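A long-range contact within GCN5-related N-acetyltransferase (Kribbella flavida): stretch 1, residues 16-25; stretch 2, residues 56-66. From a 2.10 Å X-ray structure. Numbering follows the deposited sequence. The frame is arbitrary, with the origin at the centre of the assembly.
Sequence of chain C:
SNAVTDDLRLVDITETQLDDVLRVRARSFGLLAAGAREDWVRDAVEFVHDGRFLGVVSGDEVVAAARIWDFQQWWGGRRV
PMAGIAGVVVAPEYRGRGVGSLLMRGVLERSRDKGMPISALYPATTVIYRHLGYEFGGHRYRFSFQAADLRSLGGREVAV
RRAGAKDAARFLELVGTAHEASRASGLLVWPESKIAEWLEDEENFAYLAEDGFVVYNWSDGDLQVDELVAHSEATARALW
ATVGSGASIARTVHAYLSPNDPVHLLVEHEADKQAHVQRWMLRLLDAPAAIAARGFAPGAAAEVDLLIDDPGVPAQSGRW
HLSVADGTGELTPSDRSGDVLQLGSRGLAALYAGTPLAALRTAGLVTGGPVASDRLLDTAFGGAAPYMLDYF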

ATOM      1  N   THR C  16      -5.110 -29.165  34.943  1.00 39.57           N
ATOM      2  CA  THR C  16      -3.715 -28.856  35.256  1.00 41.18           C
ATOM      3  C   THR C  16      -2.798 -28.928  34.025  1.00 41.19           C
ATOM      4  O   THR C  16      -1.662 -28.466  34.071  1.00 42.23           O
ATOM      5  N   GLN C  17      -3.284 -29.514  32.934  1.00 37.73           N
ATOM      6  CA  GLN C  17      -2.505 -29.591  31.698  1.00 35.19           C
ATOM      7  C   GLN C  17      -2.759 -28.403  30.764  1.00 31.73           C
ATOM      8  O   GLN C  17      -2.185 -28.344  29.676  1.00 31.26           O
ATOM      9  N   LEU C  18      -3.617 -27.469  31.173  1.00 30.61           N
ATOM     10  CA  LEU C  18      -3.999 -26.364  30.294  1.00 33.30           C
ATOM     11  C   LEU C  18      -2.815 -25.428  29.997  1.00 37.25           C
ATOM     12  O   LEU C  18      -2.653 -24.956  28.861  1.00 34.36           O
ATOM     13  N   ASP C  19      -1.979 -25.183  31.006  1.00 39.09           N
ATOM     14  CA  ASP C  19      -0.766 -24.388  30.809  1.00 41.62           C
ATOM     15  C   ASP C  19       0.117 -25.010  29.724  1.00 36.09           C
ATOM     16  O   ASP C  19       0.684 -24.302  28.882  1.00 35.02           O
ATOM     17  N   ASP C  20       0.211 -26.337  29.737  1.00 31.33           N
ATOM     18  CA  ASP C  20       0.963 -27.061  28.710  1.00 34.08           C
ATOM     19  C   ASP C  20       0.308 -26.959  27.328  1.00 30.93           C
ATOM     20  O   ASP C  20       1.003 -26.783  26.314  1.00 28.15           O
ATOM     21  N   VAL C  21      -1.019 -27.070  27.274  1.00 23.98           N
ATOM     22  CA  VAL C  21      -1.715 -26.894  25.998  1.00 21.66           C
ATOM     23  C   VAL C  21      -1.445 -25.491  25.461  1.00 24.15           C
ATOM     24  O   VAL C  21      -1.206 -25.316  24.267  1.00 23.59           O
ATOM     25  N   LEU C  22      -1.458 -24.495  26.352  1.00 26.85           N
ATOM     26  CA  LEU C  22      -1.146 -23.120  25.958  1.00 30.14           C
ATOM     27  C   LEU C  22       0.249 -22.960  25.345  1.00 31.11           C
ATOM     28  O   LEU C  22       0.418 -22.159  24.421  1.00 28.42           O
ATOM     29  N   ARG C  23       1.239 -23.703  25.857  1.00 27.81           N
ATOM     30  CA  ARG C  23       2.574 -23.693  25.249  1.00 28.19           C
ATOM     31  C   ARG C  23       2.509 -24.196  23.819  1.00 26.65           C
ATOM     32  O   ARG C  23       3.069 -23.581  22.912  1.00 29.03           O
ATOM     33  N   VAL C  24       1.833 -25.324  23.613  1.00 24.24           N
ATOM     34  CA  VAL C  24       1.725 -25.887  22.274  1.00 23.73           C
ATOM     35  C   VAL C  24       0.952 -24.933  21.355  1.00 22.28           C
ATOM     36  O   VAL C  24       1.281 -24.769  20.180  1.00 24.77           O
ATOM     37  N   ARG C  25      -0.074 -24.297  21.897  1.00 22.14           N
ATOM     38  CA  ARG C  25      -0.856 -23.357  21.114  1.00 23.38           C
ATOM     39  C   ARG C  25      -0.011 -22.148  20.709  1.00 24.99           C
ATOM     40  O   ARG C  25      -0.070 -21.715  19.564  1.00 24.26           O
ATOM     41  N   VAL C  56      -2.710 -35.425  22.996  1.00 20.71           N
ATOM     42  CA  VAL C  56      -1.734 -36.501  22.915  1.00 21.19           C
ATOM     43  C   VAL C  56      -0.588 -36.166  23.861  1.00 26.67           C
ATOM     44  O   VAL C  56      -0.126 -35.019  23.875  1.00 22.47           O
ATOM     45  N   VAL C  57      -0.156 -37.129  24.683  1.00 28.17           N
ATOM     46  CA  VAL C  57       1.056 -36.922  25.473  1.00 31.01           C
ATOM     47  C   VAL C  57       2.177 -37.846  25.017  1.00 33.84           C
ATOM     48  O   VAL C  57       1.926 -38.871  24.369  1.00 30.21           O
ATOM     49  N   SER C  58       3.409 -37.451  25.340  1.00 33.32           N
ATOM     50  CA  SER C  58       4.585 -38.307  25.243  1.00 37.20           C
ATOM     51  C   SER C  58       5.192 -38.350  26.642  1.00 36.38           C
ATOM     52  O   SER C  58       5.729 -37.343  27.126  1.00 35.50           O
ATOM     53  N   GLY C  59       5.099 -39.502  27.302  1.00 39.33           N
ATOM     54  CA  GLY C  59       5.407 -39.565  28.718  1.00 36.60           C
ATOM     55  C   GLY C  59       4.330 -38.766  29.425  1.00 39.36           C
ATOM     56  O   GLY C  59       3.144 -39.088  29.298  1.00 41.49           O
ATOM     57  N   ASP C  60       4.727 -37.717  30.145  1.00 44.24           N
ATOM     58  CA  ASP C  60       3.753 -36.787  30.719  1.00 50.68           C
ATOM     59  C   ASP C  60       3.846 -35.367  30.130  1.00 45.70           C
ATOM     60  O   ASP C  60       3.356 -34.405  30.722  1.00 47.85           O
ATOM     61  N   GLU C  61       4.462 -35.237  28.960  1.00 37.35           N
ATOM     62  CA  GLU C  61       4.482 -33.953  28.266  1.00 36.67           C
ATOM     63  C   GLU C  61       3.347 -33.877  27.231  1.00 31.78           C
ATOM     64  O   GLU C  61       3.198 -34.783  26.399  1.00 27.60           O
ATOM     65  N   VAL C  62       2.548 -32.808  27.282  1.00 32.39           N
ATOM     66  CA  VAL C  62       1.488 -32.598  26.290  1.00 29.06           C
ATOM     67  C   VAL C  62       2.130 -32.215  24.962  1.00 25.86           C
ATOM     68  O   VAL C  62       2.932 -31.301  24.890  1.00 24.41           O
ATOM     69  N   VAL C  63       1.775 -32.921  23.904  1.00 25.09           N
ATOM     70  CA  VAL C  63       2.446 -32.754  22.616  1.00 22.77           C
ATOM     71  C   VAL C  63       1.436 -32.306  21.531  1.00 23.32           C
ATOM     72  O   VAL C  63       1.806 -31.773  20.471  1.00 21.22           O
ATOM     73  N   ALA C  64       0.148 -32.488  21.819  1.00 23.24           N
ATOM     74  CA  ALA C  64      -0.913 -32.114  20.871  1.00 22.87           C
ATOM     75  C   ALA C  64      -2.255 -31.971  21.587  1.00 22.57           C
ATOM     76  O   ALA C  64      -2.468 -32.558  22.657  1.00 19.39           O
ATOM     77  N   ALA C  65      -3.163 -31.187  21.019  1.00 21.42           N
ATOM     78  CA  ALA C  65      -4.462 -30.985  21.674  1.00 23.60           C
ATOM     79  C   ALA C  65      -5.518 -30.514  20.684  1.00 21.84           C
ATOM     80  O   ALA C  65      -5.193 -29.905  19.673  1.00 17.86           O
ATOM     81  N   ALA C  66      -6.779 -30.808  20.983  1.00 20.00           N
ATOM     82  CA  ALA C  66      -7.901 -30.377  20.156  1.00 22.70           C
ATOM     83  C   ALA C  66      -9.133 -30.382  21.023  1.00 21.97           C
ATOM     84  O   ALA C  66      -9.226 -31.167  21.980  1.00 26.15           O
TER

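The helix at 18-25 crosses the strand at 61-66 with an angle of 58° between their N-to-C directions and a closest axial approach of 8.0 Å, near enough for short side chains to fill the gap. The two stretches bury 396 Å² in all, both sides summed, and Val 62 gives the largest share, 98 Å². Its CA-to-CB bond points toward the helix and its chi1 is t (171°). The register is tightest here, with Asp 20 CA and Val 62 CA 6.1 Å apart, and Asp 20 CB lies 3.9 Å from Val 62 CB. Val 62 CG1 is 4.1 Å from Val 21 CG2, while Val 62 CG2 is 3.8 Å from Gln 17 NE2. The latter is a van der Waals contact, as is the 3.9 Å approach of Gln 17 NE2 to Val 57 CG1; Gln 17, pointing toward the strand, has chi1 m (-69°) and chi2 t (175°).

Val 24, covered over 50 Å², also points toward the strand in rotamer t. Its CG2 sits 3.7 Å from Val 62 O and 4.4 Å from Val 62 CG1, so it packs against backbone as well as side chain. Val 21, covered over 42 Å², points sideways, again t, and its CG1 meets Ala 65 CB at 3.8 Å. Strict alternation is broken here: Val 63 and Ala 64 both point away, with Val 63 at phi/psi -120/-17 and the N atoms of both bonded to Val 56 O, so that Ala 65, three residues after Val 62, again points toward the helix.

No hydrogen bond crosses the contact. Its polar link is a salt bridge, Arg 23 NH2 to Glu 61 OE2 at 3.5 Å. The same NH2 forms a salt bridge with Asp 20 OD1 at 2.7 Å, whose hydrogen bond is weak (116°). The guanidinium therefore serves two carboxylates, offsetting the like charges of Asp 20 OD1 and Glu 61 OE2, 4.1 Å apart.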

ATOM      1  CB  THR C  16      -3.161 -29.786  36.358  1.00 41.77           C
ATOM      2  OG1 THR C  16      -3.215 -31.146  35.905  1.00 43.27           O
ATOM      3  CG2 THR C  16      -3.970 -29.652  37.641  1.00 40.08           C
ATOM      4  CB  GLN C  17      -2.808 -30.891  30.937  1.00 33.36           C
ATOM      5  CG  GLN C  17      -2.293 -32.173  31.614  1.00 35.95           C
ATOM      6  CD  GLN C  17      -2.721 -33.432  30.870  1.00 38.69           C
ATOM      7  OE1 GLN C  17      -3.894 -33.598  30.523  1.00 34.88           O
ATOM      8  NE2 GLN C  17      -1.770 -34.325  30.623  1.00 41.58           N
ATOM      9  CB  LEU C  18      -5.203 -25.597  30.857  1.00 33.03           C
ATOM     10  CG  LEU C  18      -6.537 -26.351  30.789  1.00 33.35           C
ATOM     11  CD1 LEU C  18      -7.682 -25.507  31.335  1.00 34.61           C
ATOM     12  CD2 LEU C  18      -6.828 -26.817  29.365  1.00 32.62           C
ATOM     13  CB  ASP C  19       0.009 -24.258  32.118  1.00 47.05           C
ATOM     14  CG  ASP C  19      -0.692 -23.371  33.122  1.00 56.38           C
ATOM     15  OD1 ASP C  19      -1.335 -22.392  32.693  1.00 55.04           O
ATOM     16  OD2 ASP C  19      -0.600 -23.650  34.339  1.00 66.49           O
ATOM     17  CB  ASP C  20       1.154 -28.525  29.113  1.00 39.69           C
ATOM     18  CG  ASP C  20       1.965 -28.673  30.391  1.00 53.95           C
ATOM     19  OD1 ASP C  20       3.213 -28.668  30.298  1.00 57.58           O
ATOM     20  OD2 ASP C  20       1.357 -28.784  31.485  1.00 60.68           O
ATOM     21  CB  VAL C  21      -3.224 -27.134  26.133  1.00 23.96           C
ATOM     22  CG1 VAL C  21      -3.939 -26.749  24.836  1.00 20.78           C
ATOM     23  CG2 VAL C  21      -3.494 -28.602  26.489  1.00 26.34           C
ATOM     24  CB  LEU C  22      -1.314 -22.152  27.129  1.00 31.49           C
ATOM     25  CG  LEU C  22      -2.763 -21.785  27.427  1.00 33.62           C
ATOM     26  CD1 LEU C  22      -2.841 -20.933  28.677  1.00 34.62           C
ATOM     27  CD2 LEU C  22      -3.377 -21.062  26.243  1.00 32.16           C
ATOM     28  CB  ARG C  23       3.570 -24.560  26.030  1.00 29.42           C
ATOM     29  CG  ARG C  23       5.016 -24.459  25.479  1.00 54.23           C
ATOM     30  CD  ARG C  23       5.798 -25.778  25.549  1.00 53.98           C
ATOM     31  NE  ARG C  23       5.742 -26.363  26.887  1.00 60.51           N
ATOM     32  CZ  ARG C  23       5.094 -27.485  27.191  1.00 57.50           C
ATOM     33  NH1 ARG C  23       4.468 -28.174  26.247  1.00 51.24           N
ATOM     34  NH2 ARG C  23       5.091 -27.929  28.440  1.00 61.53           N
ATOM     35  CB  VAL C  24       1.044 -27.267  22.294  1.00 23.38           C
ATOM     36  CG1 VAL C  24       1.001 -27.862  20.879  1.00 17.77           C
ATOM     37  CG2 VAL C  24       1.773 -28.197  23.233  1.00 22.95           C
ATOM     38  CB  ARG C  25      -2.089 -22.887  21.894  1.00 21.47           C
ATOM     39  CG  ARG C  25      -2.997 -21.992  21.072  1.00 24.59           C
ATOM     40  CD  ARG C  25      -3.976 -21.175  21.932  1.00 31.13           C
ATOM     41  NE  ARG C  25      -4.751 -20.286  21.072  1.00 31.66           N
ATOM     42  CZ  ARG C  25      -4.268 -19.157  20.551  1.00 32.88           C
ATOM     43  NH1 ARG C  25      -5.033 -18.419  19.759  1.00 34.79           N
ATOM     44  NH2 ARG C  25      -3.019 -18.773  20.811  1.00 29.79           N
ATOM     45  CB  VAL C  56      -1.177 -36.671  21.498  1.00 23.87           C
ATOM     46  CG1 VAL C  56       0.003 -37.651  21.515  1.00 24.73           C
ATOM     47  CG2 VAL C  56      -2.270 -37.171  20.562  1.00 23.06           C
ATOM     48  CB  VAL C  57       0.855 -37.122  26.995  1.00 34.93           C
ATOM     49  CG1 VAL C  57      -0.142 -36.114  27.557  1.00 32.37           C
ATOM     50  CG2 VAL C  57       0.454 -38.573  27.315  1.00 36.00           C
ATOM     51  CB  SER C  58       5.591 -37.733  24.242  1.00 38.77           C
ATOM     52  OG  SER C  58       6.698 -38.603  24.066  1.00 38.53           O
ATOM     53  CB  ASP C  60       3.832 -36.766  32.254  1.00 63.42           C
ATOM     54  CG  ASP C  60       5.244 -36.570  32.766  1.00 74.85           C
ATOM     55  OD1 ASP C  60       5.723 -35.415  32.747  1.00 78.93           O
ATOM     56  OD2 ASP C  60       5.867 -37.568  33.197  1.00 77.36           O
ATOM     57  CB  GLU C  61       5.828 -33.747  27.571  1.00 42.75           C
ATOM     58  CG  GLU C  61       6.332 -32.319  27.606  1.00 55.30           C
ATOM     59  CD  GLU C  61       6.950 -31.953  28.950  1.00 65.90           C
ATOM     60  OE1 GLU C  61       7.901 -32.642  29.382  1.00 66.92           O
ATOM     61  OE2 GLU C  61       6.481 -30.977  29.575  1.00 70.48           O
ATOM     62  CB  VAL C  62       0.473 -31.518  26.724  1.00 32.52           C
ATOM     63  CG1 VAL C  62      -0.466 -31.174  25.566  1.00 32.23           C
ATOM     64  CG2 VAL C  62      -0.332 -31.978  27.946  1.00 30.90           C
ATOM     65  CB  VAL C  63       3.167 -34.096  22.313  1.00 35.44           C
ATOM     66  CG1 VAL C  63       3.161 -34.456  20.863  1.00 41.18           C
ATOM     67  CG2 VAL C  63       4.578 -34.086  22.922  1.00 29.44           C
ATOM     68  CB  ALA C  64      -1.018 -33.146  19.737  1.00 18.25           C
ATOM     69  CB  ALA C  65      -4.332 -29.984  22.844  1.00 21.19           C
ATOM     70  CB  ALA C  66      -8.100 -31.311  18.976  1.00 17.48           C
TER